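Local coordinates for enoyl-CoA hydratase/isomerase family protein (Pseudomonas syringae pv. tomato, PDB 3OT6) that belongs to the enoyl-CoA hydratase/isomerase family and probably acts on the acyl chain of a coenzyme A thioester, at residues I97-F111 against Y118-E132. Sequence-based numbering, arbitrary orientation.
Sequences IIVACPGHAVAKGAF and YRIGVAGPFSIGLNE
Strands 97-100 and 118-122 run parallel at 13°, their axes 4.7 Å apart, with Ile98 beside Tyr118 and Ala100 beside Ile120. Four backbone hydrogen bonds join them, from Tyr118 N to Ile97 O through Cys101 N to Ile120 O. Both chains then turn and pair again, 103-106 with 128-129, where Ala105 N donates to Ser127 O, Gly129 N to Ala105 O and Ala107 N to Gly129 O. At the turn a water bridges Gly103 O and Val122 N.

Phe126 closes this corner. One face of its ring lies on Gly103, whose CA stands 3.4 Å from the ring centroid in a CH-pi contact nearly along the ring normal. With CG anti to the carbonyl carbon (chi1 -58°), the Phe126 ring also turns an edge to the face of His104, a T-shaped stack at 82° with CD1 over the imidazole centre. A second water, bound to Pro125 O and Ser127 OG, lies at the edge of that imidazole. Farther along, the CG1 branch of Val106 meets the Asn131 amide, 3.3 Å from OD1, and the Glu132 carboxylate lies against Ala107, with OE1 3.3 Å from CB. The Glu132 side chain is also about 4 Å from a bound (4R)-2-methylpentane-2,4-diol, probably from the crystallisation liquor, which may mark a pocket. Leu130 CD2 sits over one face of the Phe111 ring, 3.8 Å from its centroid, and touches Ala110 CB.

The two strand pairs belong to the two sheets of the crotonase fold. Ile98, Tyr118, Ile120 and Val122 pack against helix 186-197, whereas Val99, Cys101, Ala105 and Ile128 meet Leu113 of helix 108-113, whose N-cap position Ala107 occupies. Arg119 bends away to a salt bridge with Asp178. Strand 50-54 flanks 97-100 in the larger sheet; in the smaller one 103-106 lies between 58-59 and 128-129, with 165-166 beyond.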
loop_
_atom_site.group_PDB
_atom_site.type_symbol
_atom_site.label_atom_id
_atom_site.label_comp_id
_atom_site.label_asym_id
_atom_site.label_seq_id
_atom_site.Cartn_x
_atom_site.Cartn_y
_atom_site.Cartn_z
ATOM N N ILE A 97 5.763 7.327 5.259
ATOM C CA ILE A 97 5.449 6.861 3.922
ATOM C C ILE A 97 4.165 7.514 3.364
ATOM O O ILE A 97 3.065 7.443 3.980
ATOM C CB ILE A 97 5.381 5.343 3.855
ATOM C CG1 ILE A 97 6.705 4.742 4.334
ATOM C CG2 ILE A 97 5.143 4.877 2.387
ATOM C CD1 ILE A 97 6.730 3.217 4.316
ATOM N N ILE A 98 4.335 8.193 2.221
ATOM C CA ILE A 98 3.249 8.777 1.453
ATOM C C ILE A 98 2.964 7.836 0.311
ATOM O O ILE A 98 3.884 7.312 -0.352
ATOM C CB ILE A 98 3.626 10.157 0.900
ATOM C CG1 ILE A 98 4.075 11.079 2.029
ATOM C CG2 ILE A 98 2.458 10.822 0.191
ATOM C CD1 ILE A 98 4.657 12.499 1.525
ATOM N N VAL A 99 1.695 7.549 0.101
ATOM C CA VAL A 99 1.324 6.806 -1.106
ATOM C C VAL A 99 0.567 7.792 -1.952
ATOM O O VAL A 99 -0.426 8.426 -1.479
ATOM C CB VAL A 99 0.480 5.518 -0.819
ATOM C CG1 VAL A 99 0.028 4.857 -2.153
ATOM C CG2 VAL A 99 1.313 4.559 -0.001
ATOM N N ALA A 100 1.074 7.961 -3.162
ATOM C CA ALA A 100 0.532 8.901 -4.123
ATOM C C ALA A 100 -0.105 8.058 -5.216
ATOM O O ALA A 100 0.614 7.522 -6.105
ATOM C CB ALA A 100 1.644 9.758 -4.701
ATOM N N CYS A 101 -1.429 7.944 -5.196
ATOM C CA CYS A 101 -2.059 6.978 -6.059
ATOM C C CYS A 101 -2.477 7.641 -7.375
ATOM O O CYS A 101 -3.322 8.523 -7.350
ATOM C CB CYS A 101 -3.231 6.311 -5.328
ATOM S SG CYS A 101 -4.376 5.509 -6.434
ATOM N N PRO A 102 -1.862 7.242 -8.526
ATOM C CA PRO A 102 -2.167 7.997 -9.769
ATOM C C PRO A 102 -3.440 7.568 -10.546
ATOM O O PRO A 102 -3.681 8.068 -11.636
ATOM C CB PRO A 102 -0.872 7.877 -10.609
ATOM C CG PRO A 102 -0.060 6.799 -10.003
ATOM C CD PRO A 102 -0.795 6.253 -8.768
ATOM N N GLY A 103 -4.272 6.702 -9.975
ATOM C CA GLY A 103 -5.491 6.289 -10.637
ATOM C C GLY A 103 -6.207 5.214 -9.845
ATOM O O GLY A 103 -6.753 5.488 -8.733
ATOM N N HIS A 104 -6.246 4.010 -10.421
ATOM C CA HIS A 104 -6.882 2.821 -9.815
ATOM C C HIS A 104 -6.005 2.238 -8.715
ATOM O O HIS A 104 -4.762 2.228 -8.825
ATOM C CB HIS A 104 -7.041 1.716 -10.885
ATOM C CG HIS A 104 -7.979 2.070 -11.992
ATOM N ND1 HIS A 104 -7.564 2.217 -13.295
ATOM C CD2 HIS A 104 -9.309 2.315 -11.988
ATOM C CE1 HIS A 104 -8.597 2.547 -14.050
ATOM N NE2 HIS A 104 -9.669 2.616 -13.278
ATOM N N ALA A 105 -6.626 1.668 -7.695
ATOM C CA ALA A 105 -5.898 0.876 -6.703
ATOM C C ALA A 105 -6.829 -0.243 -6.207
ATOM O O ALA A 105 -7.847 0.019 -5.557
ATOM C CB ALA A 105 -5.423 1.788 -5.549
ATOM N N VAL A 106 -6.535 -1.494 -6.556
ATOM C CA VAL A 106 -7.521 -2.570 -6.372
ATOM C C VAL A 106 -6.816 -3.684 -5.644
ATOM O O VAL A 106 -5.646 -3.976 -5.939
ATOM C CB VAL A 106 -8.036 -3.088 -7.719
ATOM C CG1 VAL A 106 -8.997 -4.307 -7.557
ATOM C CG2 VAL A 106 -8.737 -1.973 -8.527
ATOM N N ALA A 107 -7.514 -4.288 -4.677
ATOM C CA ALA A 107 -7.065 -5.505 -3.952
ATOM C C ALA A 107 -5.729 -5.123 -3.271
ATOM O O ALA A 107 -5.702 -4.055 -2.653
ATOM C CB ALA A 107 -6.963 -6.725 -4.889
ATOM N N LYS A 108 -4.647 -5.924 -3.393
ATOM C CA LYS A 108 -3.351 -5.584 -2.768
ATOM C C LYS A 108 -2.951 -4.152 -3.144
ATOM O O LYS A 108 -2.401 -3.427 -2.314
ATOM C CB LYS A 108 -2.224 -6.592 -3.102
ATOM C CG LYS A 108 -0.887 -6.372 -2.339
ATOM C CD LYS A 108 -1.012 -6.743 -0.821
ATOM C CE LYS A 108 0.182 -6.261 0.101
ATOM N NZ LYS A 108 -0.303 -6.487 1.587
ATOM N N GLY A 109 -3.244 -3.709 -4.351
ATOM C CA GLY A 109 -2.926 -2.318 -4.648
ATOM C C GLY A 109 -3.652 -1.369 -3.678
ATOM O O GLY A 109 -3.122 -0.324 -3.287
ATOM N N ALA A 110 -4.881 -1.685 -3.295
ATOM C CA ALA A 110 -5.520 -0.813 -2.323
ATOM C C ALA A 110 -4.978 -1.081 -0.884
ATOM O O ALA A 110 -5.036 -0.178 -0.030
ATOM C CB ALA A 110 -7.062 -0.901 -2.380
ATOM N N PHE A 111 -4.480 -2.292 -0.609
ATOM C CA PHE A 111 -3.780 -2.507 0.636
ATOM C C PHE A 111 -2.540 -1.652 0.820
ATOM O O PHE A 111 -2.149 -1.344 1.946
ATOM C CB PHE A 111 -3.499 -3.961 0.889
ATOM C CG PHE A 111 -4.740 -4.714 1.295
ATOM C CD1 PHE A 111 -5.480 -4.311 2.425
ATOM C CD2 PHE A 111 -5.199 -5.787 0.556
ATOM C CE1 PHE A 111 -6.668 -5.019 2.816
ATOM C CE2 PHE A 111 -6.349 -6.466 0.912
ATOM C CZ PHE A 111 -7.103 -6.091 2.031
ATOM N N TYR A 118 0.302 8.674 4.976
ATOM C CA TYR A 118 -0.473 9.701 4.334
ATOM C C TYR A 118 -0.783 9.157 2.913
ATOM O O TYR A 118 0.120 8.561 2.244
ATOM C CB TYR A 118 0.329 11.062 4.232
ATOM C CG TYR A 118 -0.637 12.199 3.954
ATOM C CD1 TYR A 118 -1.201 12.912 5.009
ATOM C CD2 TYR A 118 -1.085 12.463 2.668
ATOM C CE1 TYR A 118 -2.159 13.907 4.798
ATOM C CE2 TYR A 118 -2.075 13.488 2.416
ATOM C CZ TYR A 118 -2.604 14.183 3.497
ATOM O OH TYR A 118 -3.573 15.147 3.355
ATOM N N ARG A 119 -2.000 9.384 2.414
ATOM C CA ARG A 119 -2.380 8.815 1.102
ATOM C C ARG A 119 -3.022 9.853 0.257
ATOM O O ARG A 119 -3.938 10.503 0.696
ATOM C CB ARG A 119 -3.358 7.639 1.262
ATOM C CG ARG A 119 -2.751 6.371 1.882
ATOM C CD ARG A 119 -2.769 6.350 3.409
ATOM N NE ARG A 119 -3.951 7.043 3.938
ATOM C CZ ARG A 119 -5.134 6.455 4.179
ATOM N NH1 ARG A 119 -5.286 5.126 4.019
ATOM N NH2 ARG A 119 -6.169 7.201 4.600
ATOM N N ILE A 120 -2.596 9.987 -0.982
ATOM C CA ILE A 120 -3.186 10.989 -1.902
ATOM C C ILE A 120 -3.599 10.327 -3.173
ATOM O O ILE A 120 -2.817 9.549 -3.770
ATOM C CB ILE A 120 -2.173 12.109 -2.289
ATOM C CG1 ILE A 120 -1.571 12.712 -1.020
ATOM C CG2 ILE A 120 -2.876 13.204 -3.138
ATOM C CD1 ILE A 120 -0.513 13.848 -1.296
ATOM N N GLY A 121 -4.812 10.603 -3.600
ATOM C CA GLY A 121 -5.292 10.001 -4.845
ATOM C C GLY A 121 -5.627 11.073 -5.864
ATOM O O GLY A 121 -5.542 12.247 -5.555
ATOM N N VAL A 122 -6.018 10.678 -7.068
ATOM C CA VAL A 122 -6.322 11.668 -8.139
ATOM C C VAL A 122 -7.760 11.515 -8.570
ATOM O O VAL A 122 -8.254 10.379 -8.651
ATOM C CB VAL A 122 -5.311 11.604 -9.350
ATOM C CG1 VAL A 122 -3.945 11.992 -8.866
ATOM C CG2 VAL A 122 -5.239 10.219 -9.937
ATOM N N ALA A 123 -8.442 12.637 -8.795
ATOM C CA ALA A 123 -9.827 12.657 -9.352
ATOM C C ALA A 123 -9.913 12.072 -10.767
ATOM O O ALA A 123 -9.010 12.277 -11.604
ATOM C CB ALA A 123 -10.343 14.107 -9.385
ATOM N N GLY A 124 -11.002 11.367 -11.049
ATOM C CA GLY A 124 -11.221 10.831 -12.373
ATOM C C GLY A 124 -11.897 9.482 -12.352
ATOM O O GLY A 124 -12.419 9.052 -11.308
ATOM N N PRO A 125 -11.907 8.794 -13.512
ATOM C CA PRO A 125 -12.766 7.590 -13.607
ATOM C C PRO A 125 -12.064 6.370 -13.022
ATOM O O PRO A 125 -11.911 5.353 -13.705
ATOM C CB PRO A 125 -12.953 7.416 -15.121
ATOM C CG PRO A 125 -11.666 8.029 -15.758
ATOM C CD PRO A 125 -11.292 9.189 -14.810
ATOM N N PHE A 126 -11.618 6.459 -11.763
ATOM C CA PHE A 126 -10.750 5.402 -11.217
ATOM C C PHE A 126 -11.495 4.583 -10.218
ATOM O O PHE A 126 -12.491 5.044 -9.686
ATOM C CB PHE A 126 -9.508 6.011 -10.648
ATOM C CG PHE A 126 -8.719 6.809 -11.658
ATOM C CD1 PHE A 126 -8.081 6.169 -12.726
ATOM C CD2 PHE A 126 -8.624 8.189 -11.544
ATOM C CE1 PHE A 126 -7.353 6.879 -13.653
ATOM C CE2 PHE A 126 -7.881 8.933 -12.465
ATOM C CZ PHE A 126 -7.226 8.282 -13.520
ATOM N N SER A 127 -11.088 3.341 -10.026
ATOM C CA SER A 127 -11.674 2.534 -8.972
ATOM C C SER A 127 -10.643 2.282 -7.890
ATOM O O SER A 127 -9.488 1.864 -8.194
ATOM C CB SER A 127 -12.108 1.160 -9.505
ATOM O OG SER A 127 -13.034 1.405 -10.531
ATOM N N ILE A 128 -11.057 2.456 -6.643
ATOM C CA ILE A 128 -10.212 2.051 -5.557
ATOM C C ILE A 128 -11.017 1.131 -4.660
ATOM O O ILE A 128 -12.141 1.501 -4.216
ATOM C CB ILE A 128 -9.778 3.258 -4.765
ATOM C CG1 ILE A 128 -8.869 4.161 -5.606
ATOM C CG2 ILE A 128 -9.171 2.807 -3.460
ATOM C CD1 ILE A 128 -8.723 5.497 -5.022
ATOM N N GLY A 129 -10.501 -0.068 -4.385
ATOM C CA GLY A 129 -11.237 -0.934 -3.503
ATOM C C GLY A 129 -10.685 -2.318 -3.479
ATOM O O GLY A 129 -9.678 -2.570 -4.093
ATOM N N LEU A 130 -11.414 -3.215 -2.815
ATOM C CA LEU A 130 -10.989 -4.528 -2.507
ATOM C C LEU A 130 -11.959 -5.492 -3.198
ATOM O O LEU A 130 -13.070 -5.763 -2.703
ATOM C CB LEU A 130 -11.018 -4.729 -0.973
ATOM C CG LEU A 130 -10.084 -3.804 -0.195
ATOM C CD1 LEU A 130 -10.226 -4.059 1.327
ATOM C CD2 LEU A 130 -8.601 -3.941 -0.662
ATOM N N ASN A 131 -11.557 -6.030 -4.347
ATOM C CA ASN A 131 -12.559 -6.722 -5.127
ATOM C C ASN A 131 -12.520 -8.204 -4.904
ATOM O O ASN A 131 -13.176 -8.949 -5.614
ATOM C CB ASN A 131 -12.452 -6.361 -6.602
ATOM C CG ASN A 131 -11.174 -6.859 -7.229
ATOM O OD1 ASN A 131 -10.211 -7.209 -6.561
ATOM N ND2 ASN A 131 -11.164 -6.891 -8.513
ATOM N N GLU A 132 -11.761 -8.646 -3.908
ATOM C CA GLU A 132 -11.481 -10.051 -3.839
ATOM C C GLU A 132 -12.735 -10.912 -3.700
ATOM O O GLU A 132 -12.787 -12.033 -4.239
ATOM C CB GLU A 132 -10.294 -10.465 -2.891
ATOM C CG GLU A 132 -9.789 -9.570 -1.813
ATOM C CD GLU A 132 -8.991 -8.321 -2.263
ATOM O OE1 GLU A 132 -7.762 -8.263 -2.092
ATOM O OE2 GLU A 132 -9.608 -7.349 -2.730
HETATM O O HOH W 1 -7.084 7.826 -7.599
HETATM O O HOH W 2 -13.007 2.862 -12.960
#